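Local atomic coordinates of glycerate 2-kinase (Pyrococcus horikoshii, PDB entry 1X3L), a protein that catalyses the ATP-dependent phosphorylation of D-glycerate to 2-phosphoglycerate and can also use other nucleotides or pyrophosphate as phosphate donor. Residues A[266-272]-A[425-429]; A[343-347]-A[363-367]. All blocks are in the same frame, centred on the assembly; numbering follows the deposited sequence.

Contact 1: A[266-272]-A[425-429]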
loop_
_atom_site.group_PDB
_atom_site.type_symbol
_atom_site.label_atom_id
_atom_site.label_comp_id
_atom_site.label_asym_id
_atom_site.label_seq_id
_atom_site.Cartn_x
_atom_site.Cartn_y
_atom_site.Cartn_z
ATOM N N ALA A 266 7.798 2.897 1.129
ATOM C CA ALA A 266 7.220 1.822 1.930
ATOM C C ALA A 266 6.413 1.003 0.949
ATOM O O ALA A 266 5.614 1.550 0.186
ATOM C CB ALA A 266 6.324 2.385 3.040
ATOM N N SER A 267 6.637 -0.305 0.956
ATOM C CA SER A 267 5.950 -1.198 0.033
ATOM C C SER A 267 6.182 -2.626 0.487
ATOM O O SER A 267 6.987 -2.880 1.377
ATOM C CB SER A 267 6.526 -1.042 -1.372
ATOM O OG SER A 267 7.872 -1.503 -1.403
ATOM N N ASN A 268 5.483 -3.559 -0.140
ATOM C CA ASN A 268 5.634 -4.956 0.213
ATOM C C ASN A 268 7.090 -5.380 -0.012
ATOM O O ASN A 268 7.685 -6.049 0.832
ATOM C CB ASN A 268 4.675 -5.801 -0.627
ATOM C CG ASN A 268 4.601 -7.227 -0.153
ATOM O OD1 ASN A 268 5.485 -8.029 -0.438
ATOM N ND2 ASN A 268 3.550 -7.550 0.594
ATOM N N SER A 269 7.663 -4.970 -1.142
ATOM C CA SER A 269 9.048 -5.300 -1.471
ATOM C C SER A 269 10.036 -4.765 -0.427
ATOM O O SER A 269 10.974 -5.462 -0.025
ATOM C CB SER A 269 9.416 -4.736 -2.846
ATOM O OG SER A 269 10.786 -4.974 -3.132
ATOM N N ILE A 270 9.827 -3.527 0.006
ATOM C CA ILE A 270 10.710 -2.933 1.004
ATOM C C ILE A 270 10.606 -3.698 2.321
ATOM O O ILE A 270 11.603 -3.872 3.030
ATOM C CB ILE A 270 10.391 -1.424 1.195
ATOM C CG1 ILE A 270 10.940 -0.640 -0.007
ATOM C CG2 ILE A 270 11.007 -0.900 2.485
ATOM C CD1 ILE A 270 10.516 0.810 -0.042
ATOM N N SER A 271 9.408 -4.180 2.641
ATOM C CA SER A 271 9.240 -4.947 3.870
ATOM C C SER A 271 9.869 -6.335 3.720
ATOM O O SER A 271 10.446 -6.864 4.670
ATOM C CB SER A 271 7.756 -5.059 4.250
ATOM O OG SER A 271 7.283 -3.836 4.802
ATOM N N CYS A 272 9.773 -6.918 2.528
ATOM C CA CYS A 272 10.367 -8.234 2.285
ATOM C C CYS A 272 11.893 -8.143 2.368
ATOM O O CYS A 272 12.560 -9.071 2.827
ATOM C CB CYS A 272 9.957 -8.764 0.905
ATOM S SG CYS A 272 8.208 -9.283 0.776
ATOM N N VAL A 425 0.931 -2.556 3.508
ATOM C CA VAL A 425 1.700 -2.845 2.308
ATOM C C VAL A 425 1.377 -4.279 1.908
ATOM O O VAL A 425 2.204 -4.989 1.342
ATOM C CB VAL A 425 3.224 -2.671 2.528
ATOM C CG1 VAL A 425 3.531 -1.199 2.802
ATOM C CG2 VAL A 425 3.699 -3.539 3.675
ATOM N N ASN A 426 0.150 -4.681 2.225
ATOM C CA ASN A 426 -0.427 -5.998 1.930
ATOM C C ASN A 426 0.227 -7.137 2.736
ATOM O O ASN A 426 0.721 -6.949 3.840
ATOM C CB ASN A 426 -0.270 -6.263 0.433
ATOM C CG ASN A 426 -1.215 -5.376 -0.335
ATOM O OD1 ASN A 426 -2.378 -5.204 0.021
ATOM N ND2 ASN A 426 -0.688 -4.794 -1.426
ATOM N N SER A 427 0.207 -8.352 2.196
ATOM C CA SER A 427 0.670 -9.509 2.959
ATOM C C SER A 427 2.013 -10.128 2.623
ATOM O O SER A 427 2.521 -9.998 1.509
ATOM C CB SER A 427 -0.394 -10.605 2.904
ATOM O OG SER A 427 -1.625 -10.137 3.426
ATOM N N ILE A 428 2.563 -10.833 3.609
ATOM C CA ILE A 428 3.840 -11.508 3.459
ATOM C C ILE A 428 3.813 -12.875 4.121
ATOM O O ILE A 428 3.230 -13.045 5.200
ATOM C CB ILE A 428 4.986 -10.710 4.106
ATOM C CG1 ILE A 428 5.074 -9.320 3.483
ATOM C CG2 ILE A 428 6.302 -11.476 3.949
ATOM C CD1 ILE A 428 6.051 -8.384 4.188
ATOM N N VAL A 429 4.436 -13.844 3.460
ATOM C CA VAL A 429 4.540 -15.187 3.989
ATOM C C VAL A 429 6.023 -15.438 4.209
ATOM O O VAL A 429 6.828 -15.269 3.294
ATOM C CB VAL A 429 4.032 -16.260 3.002
ATOM C CG1 VAL A 429 4.139 -17.630 3.652
ATOM C CG2 VAL A 429 2.582 -15.977 2.597
#
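Asn-268 reaches across to Val-425 and Ser-427 from the first turn of helix 268-281, which is N-capped by Ser-267: Ile-270 N donates to Ser-267 OG at 3.1 Å. The contact sets this capped helix start, just past strand 260-266 of the parallel sheet, against the turn that enters strand 427-435 of the mixed sheet.

One amide nitrogen serves two carbonyls. Asn-268 ND2 donates to Ser-427 O at 2.8 Å and to Val-425 O at 3.0 Å, both acceptors lying close to the plane of its amide. The carbonyls receive it differently: the donor sits 53° above the plane of Ser-427 C=O but in the plane of Val-425 C=O. With CG anti to the backbone N (chi1 -170°), the Asn-268 side chain extends from the helix start into the turn. Replacement by alanine would probably leave both buried carbonyls without their shared donor and let the turn shift against the helix.

Val-425 packs closely, its CB 3.6 Å from Ser-267 C. Toward the strand, Ile-428 CD1 meets Ser-271 CB at a similar 3.7 Å, but Cys-272 SG stays 4.1 Å from it. Ser-269 and Ile-270, both partly exposed, lie on the side of the first helical turn that does not touch 425-429. Ser-271 OG donates to Ala-17 O and lies 3.8 Å from Val-425 CG2.

Contact 2: A[343-347]-A[363-367]; sequences PNQEI and VAFDT
Asn-344 and Ala-364 bring their CA atoms within 5.0 Å of each other, where helix 343-347 and strand 363-366 run antiparallel (175° between their directions) with axes 7.0 Å apart. The two belong to a beta-alpha-beta crossover in the MOFRL region: strand 322-328 is followed by helix 343-351 and then by strand 359-366, which is parallel to the first but separated from it in the sheet by strand 427-435.

The small side chain of Ala-364 is consistent with so near an approach of the helix. Its CB lies 3.6 Å from Asn-344 OD1, and the backbone oxygen Asn-344 O is equally close to it. One turn on, Ile-347 adds an apolar touch through its CG2 branch, 3.9 Å from Ala-364 CB. With chi1 at -74°, Ile-347 CG1 lies beside the backbone N and CG2 is anti to that N, which puts the CG2 methyl on Ala-364. Val-429 of the central strand packs against both Ile-347 and Ala-364, so the three form one apolar patch.

Asn-344 meets the strand differently, by laying its amide over the backbone. The amide plane is only about 20° from that of the peptide joining Phe-365 to Asp-366, and ND2 stands over the face of that peptide, 3.3 Å from Phe-365 C. ND2 is also 3.2 Å from Asp-366 N, but both are donors and no bond forms between them. ND2 donates to Ser-427 OG, which also bonds to Glu-329, and this helps fix the rotation of the amide. At the base of the side chain, the backbone nitrogens of Asn-344 and Gln-345 donate to the two carboxylate oxygens of Asp-371, holding the helix start. The other edge of the contact ends at Asp-366, whose CB lies 3.5 Å from Asn-344 ND2.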
loop_
_atom_site.group_PDB
_atom_site.type_symbol
_atom_site.label_atom_id
_atom_site.label_comp_id
_atom_site.label_asym_id
_atom_site.label_seq_id
_atom_site.Cartn_x
_atom_site.Cartn_y
_atom_site.Cartn_z
ATOM N N PRO A 343 -7.504 -15.014 4.338
ATOM C CA PRO A 343 -6.449 -15.502 3.437
ATOM C C PRO A 343 -5.200 -16.064 4.123
ATOM O O PRO A 343 -4.888 -17.246 3.987
ATOM C CB PRO A 343 -6.126 -14.278 2.580
ATOM C CG PRO A 343 -7.416 -13.494 2.584
ATOM C CD PRO A 343 -7.851 -13.615 4.026
ATOM N N ASN A 344 -4.490 -15.214 4.857
ATOM C CA ASN A 344 -3.255 -15.642 5.514
ATOM C C ASN A 344 -3.488 -16.785 6.512
ATOM O O ASN A 344 -2.669 -17.681 6.672
ATOM C CB ASN A 344 -2.659 -14.433 6.234
ATOM C CG ASN A 344 -2.108 -13.477 5.212
ATOM O OD1 ASN A 344 -1.286 -13.832 4.374
ATOM N ND2 ASN A 344 -2.599 -12.227 5.279
ATOM N N GLN A 345 -4.632 -16.796 7.186
ATOM C CA GLN A 345 -4.921 -17.894 8.096
ATOM C C GLN A 345 -5.071 -19.184 7.290
ATOM O O GLN A 345 -4.664 -20.254 7.742
ATOM C CB GLN A 345 -6.199 -17.618 8.877
ATOM C CG GLN A 345 -6.063 -16.466 9.868
ATOM C CD GLN A 345 -7.406 -16.006 10.382
ATOM O OE1 GLN A 345 -8.088 -16.728 11.113
ATOM N NE2 GLN A 345 -7.805 -14.803 9.988
ATOM N N GLU A 346 -5.641 -19.093 6.091
ATOM C CA GLU A 346 -5.795 -20.300 5.284
ATOM C C GLU A 346 -4.468 -20.746 4.672
ATOM O O GLU A 346 -4.242 -21.937 4.484
ATOM C CB GLU A 346 -6.876 -20.110 4.206
ATOM C CG GLU A 346 -8.275 -20.401 4.749
ATOM C CD GLU A 346 -9.330 -20.601 3.667
ATOM O OE1 GLU A 346 -8.971 -21.021 2.547
ATOM O OE2 GLU A 346 -10.526 -20.358 3.949
ATOM N N ILE A 347 -3.585 -19.797 4.377
ATOM C CA ILE A 347 -2.274 -20.143 3.834
ATOM C C ILE A 347 -1.546 -20.983 4.881
ATOM O O ILE A 347 -1.036 -22.071 4.592
ATOM C CB ILE A 347 -1.410 -18.890 3.567
ATOM C CG1 ILE A 347 -1.917 -18.145 2.327
ATOM C CG2 ILE A 347 0.055 -19.297 3.412
ATOM C CD1 ILE A 347 -1.144 -16.863 2.032
ATOM N N VAL A 363 4.821 -18.359 8.609
ATOM C CA VAL A 363 3.975 -17.338 9.198
ATOM C C VAL A 363 3.494 -16.461 8.045
ATOM O O VAL A 363 4.300 -15.931 7.279
ATOM C CB VAL A 363 4.734 -16.502 10.275
ATOM C CG1 VAL A 363 5.988 -15.884 9.696
ATOM C CG2 VAL A 363 3.814 -15.425 10.831
ATOM N N ALA A 364 2.177 -16.355 7.898
ATOM C CA ALA A 364 1.573 -15.548 6.836
ATOM C C ALA A 364 0.753 -14.468 7.531
ATOM O O ALA A 364 -0.073 -14.773 8.384
ATOM C CB ALA A 364 0.670 -16.416 5.962
ATOM N N PHE A 365 0.974 -13.211 7.167
ATOM C CA PHE A 365 0.255 -12.128 7.816
ATOM C C PHE A 365 0.001 -10.934 6.913
ATOM O O PHE A 365 0.748 -10.680 5.975
ATOM C CB PHE A 365 1.042 -11.669 9.050
ATOM C CG PHE A 365 2.399 -11.103 8.725
ATOM C CD1 PHE A 365 2.616 -9.726 8.733
ATOM C CD2 PHE A 365 3.457 -11.942 8.394
ATOM C CE1 PHE A 365 3.870 -9.195 8.415
ATOM C CE2 PHE A 365 4.712 -11.423 8.073
ATOM C CZ PHE A 365 4.916 -10.047 8.084
ATOM N N ASP A 366 -1.062 -10.200 7.219
ATOM C CA ASP A 366 -1.423 -9.004 6.471
ATOM C C ASP A 366 -0.850 -7.833 7.273
ATOM O O ASP A 366 -1.146 -7.696 8.465
ATOM C CB ASP A 366 -2.945 -8.878 6.389
ATOM C CG ASP A 366 -3.396 -7.983 5.253
ATOM O OD1 ASP A 366 -2.842 -6.872 5.105
ATOM O OD2 ASP A 366 -4.317 -8.392 4.512
ATOM N N THR A 367 -0.037 -6.998 6.635
ATOM C CA THR A 367 0.572 -5.875 7.335
ATOM C C THR A 367 -0.413 -4.817 7.821
ATOM O O THR A 367 -0.025 -3.927 8.576
ATOM C CB THR A 367 1.655 -5.178 6.476
ATOM O OG1 THR A 367 1.078 -4.734 5.242
ATOM C CG2 THR A 367 2.809 -6.149 6.188
#

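How the contacts relate
Contacts 1 and 2, with centres 13 Å apart, meet on neighbouring strands of the mixed sheet, 427-435 and 359-366. Their helices lie on opposite faces of it: Ile-428 turns to helix 268-281, whereas the next residue, Val-429, touches Ile-347 of helix 343-351. Thr-367 OG1 ties the strand ends together by probable hydrogen bonds, 2.6 Å from Asn-426 O and 2.8 Å from Val-425 N. Ser-427 is a second junction, its CB packing 3.3 Å from Phe-365 O. Both contacts approach the probable substrate site: the side chains of Asn-426 and Asp-366 each lie about 11 Å from that of Lys-58, assigned to substrate binding by similarity.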